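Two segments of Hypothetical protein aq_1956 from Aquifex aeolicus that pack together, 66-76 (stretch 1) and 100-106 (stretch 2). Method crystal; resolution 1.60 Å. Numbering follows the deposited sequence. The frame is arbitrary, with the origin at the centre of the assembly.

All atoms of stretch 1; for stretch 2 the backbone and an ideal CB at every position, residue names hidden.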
# COMPACT_ATOMS: atom_id res chain seq x y z
N VAL A 66 -8.70 -20.07 -13.10
CA VAL A 66 -9.29 -19.16 -12.10
C VAL A 66 -8.88 -17.70 -12.37
O VAL A 66 -9.69 -16.79 -12.23
CB VAL A 66 -8.94 -19.60 -10.65
CG1 VAL A 66 -9.46 -18.60 -9.63
CG2 VAL A 66 -9.53 -20.98 -10.37
N ILE A 67 -7.62 -17.50 -12.76
CA ILE A 67 -7.18 -16.16 -13.15
C ILE A 67 -7.95 -15.69 -14.38
O ILE A 67 -8.56 -14.63 -14.38
CB ILE A 67 -5.66 -16.12 -13.46
CG1 ILE A 67 -4.85 -16.47 -12.21
CG2 ILE A 67 -5.26 -14.75 -14.01
CD1 ILE A 67 -3.36 -16.67 -12.46
N HIS A 68 -7.95 -16.52 -15.41
CA HIS A 68 -8.55 -16.12 -16.68
C HIS A 68 -10.04 -15.78 -16.54
O HIS A 68 -10.50 -14.78 -17.10
CB HIS A 68 -8.29 -17.19 -17.74
CG HIS A 68 -6.83 -17.50 -17.93
ND1 HIS A 68 -6.38 -18.76 -18.25
CD2 HIS A 68 -5.73 -16.72 -17.81
CE1 HIS A 68 -5.06 -18.74 -18.34
NE2 HIS A 68 -4.64 -17.51 -18.07
N GLU A 69 -10.77 -16.56 -15.75
CA GLU A 69 -12.21 -16.34 -15.59
C GLU A 69 -12.55 -15.12 -14.72
O GLU A 69 -13.69 -14.65 -14.73
CB GLU A 69 -12.92 -17.61 -15.11
CG GLU A 69 -12.65 -18.03 -13.67
CD GLU A 69 -12.97 -19.50 -13.42
OE1 GLU A 69 -12.73 -19.97 -12.29
OE2 GLU A 69 -13.47 -20.17 -14.35
N ASN A 70 -11.56 -14.61 -14.00
CA ASN A 70 -11.75 -13.43 -13.17
C ASN A 70 -11.13 -12.15 -13.75
O ASN A 70 -11.29 -11.08 -13.18
CB ASN A 70 -11.23 -13.70 -11.74
CG ASN A 70 -12.18 -14.58 -10.95
OD1 ASN A 70 -11.92 -15.77 -10.75
ND2 ASN A 70 -13.28 -14.01 -10.50
N GLU A 71 -10.44 -12.27 -14.88
CA GLU A 71 -9.75 -11.13 -15.48
C GLU A 71 -10.67 -9.96 -15.81
O GLU A 71 -10.30 -8.81 -15.57
CB GLU A 71 -8.95 -11.55 -16.72
CG GLU A 71 -7.65 -12.24 -16.40
CD GLU A 71 -6.88 -12.66 -17.63
OE1 GLU A 71 -7.21 -12.19 -18.74
OE2 GLU A 71 -5.93 -13.46 -17.48
N HIS A 72 -11.85 -10.24 -16.36
CA HIS A 72 -12.77 -9.16 -16.70
C HIS A 72 -13.14 -8.32 -15.47
O HIS A 72 -13.08 -7.08 -15.52
CB HIS A 72 -14.03 -9.68 -17.40
CG HIS A 72 -14.93 -8.59 -17.88
ND1 HIS A 72 -15.98 -8.11 -17.13
CD2 HIS A 72 -14.92 -7.86 -19.02
CE1 HIS A 72 -16.59 -7.14 -17.79
NE2 HIS A 72 -15.97 -6.97 -18.94
N TYR A 73 -13.49 -9.00 -14.37
CA TYR A 73 -13.79 -8.34 -13.08
C TYR A 73 -12.60 -7.54 -12.56
O TYR A 73 -12.75 -6.38 -12.15
CB TYR A 73 -14.26 -9.37 -12.03
CG TYR A 73 -13.76 -9.11 -10.61
CD1 TYR A 73 -14.31 -8.10 -9.82
CD2 TYR A 73 -12.73 -9.89 -10.06
CE1 TYR A 73 -13.85 -7.86 -8.52
CE2 TYR A 73 -12.26 -9.66 -8.75
CZ TYR A 73 -12.82 -8.65 -8.00
OH TYR A 73 -12.37 -8.41 -6.71
N ILE A 74 -11.41 -8.14 -12.59
CA ILE A 74 -10.21 -7.48 -12.06
C ILE A 74 -9.92 -6.20 -12.84
O ILE A 74 -9.70 -5.13 -12.26
CB ILE A 74 -8.98 -8.43 -12.10
CG1 ILE A 74 -9.16 -9.59 -11.12
CG2 ILE A 74 -7.67 -7.67 -11.83
CD1 ILE A 74 -8.20 -10.74 -11.36
N ILE A 75 -9.95 -6.30 -14.17
CA ILE A 75 -9.69 -5.14 -15.03
C ILE A 75 -10.72 -4.02 -14.86
O ILE A 75 -10.36 -2.85 -14.71
CB ILE A 75 -9.60 -5.57 -16.51
CG1 ILE A 75 -8.37 -6.47 -16.72
CG2 ILE A 75 -9.54 -4.34 -17.41
CD1 ILE A 75 -8.42 -7.32 -17.98
N GLU A 76 -11.99 -4.38 -14.88
CA GLU A 76 -13.07 -3.41 -14.74
C GLU A 76 -12.98 -2.69 -13.40
O GLU A 76 -13.15 -1.46 -13.31
CB GLU A 76 -14.42 -4.12 -14.87
CG GLU A 76 -15.64 -3.22 -14.95
CD GLU A 76 -16.92 -3.99 -15.30
OE1 GLU A 76 -16.96 -5.22 -15.13
OE2 GLU A 76 -17.89 -3.35 -15.76
N UNK A 100 -3.91 -7.56 -5.10
CA UNK A 100 -3.90 -6.72 -6.29
C UNK A 100 -3.04 -7.38 -7.36
O UNK A 100 -1.95 -6.92 -7.72
CB UNK A 100 -3.39 -5.32 -5.97
N UNK A 101 -3.58 -8.50 -7.83
CA UNK A 101 -2.88 -9.43 -8.69
C UNK A 101 -3.86 -9.93 -9.76
O UNK A 101 -5.07 -9.90 -9.56
CB UNK A 101 -2.29 -10.59 -7.88
N UNK A 102 -3.33 -10.40 -10.91
CA UNK A 102 -1.91 -10.47 -11.28
C UNK A 102 -1.22 -9.11 -11.37
O UNK A 102 -1.83 -8.12 -11.83
CB UNK A 102 -1.77 -11.19 -12.62
N UNK A 103 0.04 -9.05 -10.94
CA UNK A 103 0.79 -7.80 -11.03
C UNK A 103 0.78 -7.22 -12.44
O UNK A 103 0.62 -6.01 -12.62
CB UNK A 103 2.23 -8.02 -10.57
N UNK A 104 0.94 -8.09 -13.45
CA UNK A 104 0.98 -7.61 -14.84
C UNK A 104 -0.31 -6.88 -15.23
O UNK A 104 -0.28 -5.90 -15.96
CB UNK A 104 1.22 -8.78 -15.79
N UNK A 105 -1.45 -7.36 -14.72
CA UNK A 105 -2.74 -6.73 -14.98
C UNK A 105 -2.88 -5.42 -14.18
O UNK A 105 -3.36 -4.41 -14.69
CB UNK A 105 -3.88 -7.69 -14.63
N UNK A 106 -2.44 -5.44 -12.93
CA UNK A 106 -2.45 -4.24 -12.11
C UNK A 106 -1.62 -3.12 -12.76
O UNK A 106 -2.07 -1.98 -12.84
CB UNK A 106 -1.92 -4.56 -10.71

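Position 100 turns its CA-to-CB bond away from stretch 1, and nothing of that segment lies within 5.5 Å of the ideal CB. The helix therefore leaves the choice open, to polar or apolar side chains alike. The deposited residue is Asp100, whose two carboxylate oxygens are hydrogen-bonded elsewhere in the structure.

At 101 the backbone is extended (phi -140°, psi 156°) and the CB points sideways, again with no atom of stretch 1 within 5.5 Å. Many residues would fit these angles. What meets the helix here is the backbone: the carbonyl O of 101 lies 3.7 Å from Ile74 CD1, a contact that asks nothing of the side chain. The residue is Ala101, and Ala101 CB stays 6.8 Å from Ile74 CD1, its nearest neighbour in stretch 1.

Position 102 is more telling. Its CB points toward the helix and lies 5.2 Å from Ile67 CG2, so a side chain of modest size and apolar character would close the gap. The backbone says more: the CA atoms of 101 and 102 lie on the same side of the peptide bond joining them, and this cis arrangement strongly favours proline. A phi of -63° agrees, and because 102 is the N-cap, just before a helix, no helical bond from its own nitrogen is lost. Pro102 fills the place. Its ring reaches Ile67, with CG 3.7 Å from Ile67 CG2, and also approaches Ile74, with CD 4.1 Å from Ile74 CD1. Pro102 O accepts a backbone hydrogen bond from the N of 106, at 3.0 Å, and a weak one from the N of 105.

Positions 103 and 104 start the helix and carry their CB atoms out of reach of stretch 1, which cannot distinguish among helix-compatible residues. They are Leu103 and Lys104, the latter with an extended chain that ends in chi4 p.

Position 105 faces the helix squarely. Its ideal CB is 4.7 Å from Ile74 CG2 and 5.1 Å from Ile75 CG1, and the aliphatic part of Glu71 borders the same space. Leucine, isoleucine, valine or methionine would suit this apolar surface. The deposited Ile105 (chi1 m, chi2 t) uses both branches: CG2 packs 3.8 Å from Ile74 CG2 and 3.7 Å from Ile75 CG1, while CD1 extends to within 3.7 Å of Glu71 CG. It has the largest covered area of either stretch.

At 106 the CA-to-CB bond points away from stretch 1, which sets no preference; the residue is Phe106, which makes no contact with stretch 1.

Stretch 2 100-106: DAPLKIF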
# COMPACT_ATOMS: atom_id res chain seq x y z
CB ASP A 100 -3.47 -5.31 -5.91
CG ASP A 100 -4.48 -4.66 -4.98
OD1 ASP A 100 -5.68 -4.95 -5.16
OD2 ASP A 100 -4.08 -3.91 -4.07
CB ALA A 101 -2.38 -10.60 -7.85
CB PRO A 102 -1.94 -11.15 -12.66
CG PRO A 102 -3.26 -11.89 -12.69
CD PRO A 102 -4.19 -10.98 -11.95
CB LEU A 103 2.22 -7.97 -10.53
CG LEU A 103 3.07 -6.69 -10.51
CD1 LEU A 103 2.46 -5.60 -9.59
CD2 LEU A 103 4.48 -7.03 -10.08
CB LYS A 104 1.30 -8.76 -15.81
CG LYS A 104 2.74 -9.32 -15.61
CD LYS A 104 3.13 -10.36 -16.66
CE LYS A 104 4.56 -10.86 -16.47
NZ LYS A 104 4.80 -11.60 -15.19
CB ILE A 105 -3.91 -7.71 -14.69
CG1 ILE A 105 -3.84 -8.85 -15.72
CG2 ILE A 105 -5.26 -6.99 -14.71
CD1 ILE A 105 -4.90 -9.92 -15.55
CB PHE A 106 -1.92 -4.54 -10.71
CG PHE A 106 -1.91 -3.35 -9.82
CD1 PHE A 106 -3.09 -2.92 -9.21
CD2 PHE A 106 -0.74 -2.64 -9.61
CE1 PHE A 106 -3.08 -1.79 -8.39
CE2 PHE A 106 -0.73 -1.51 -8.81
CZ PHE A 106 -1.90 -1.09 -8.21
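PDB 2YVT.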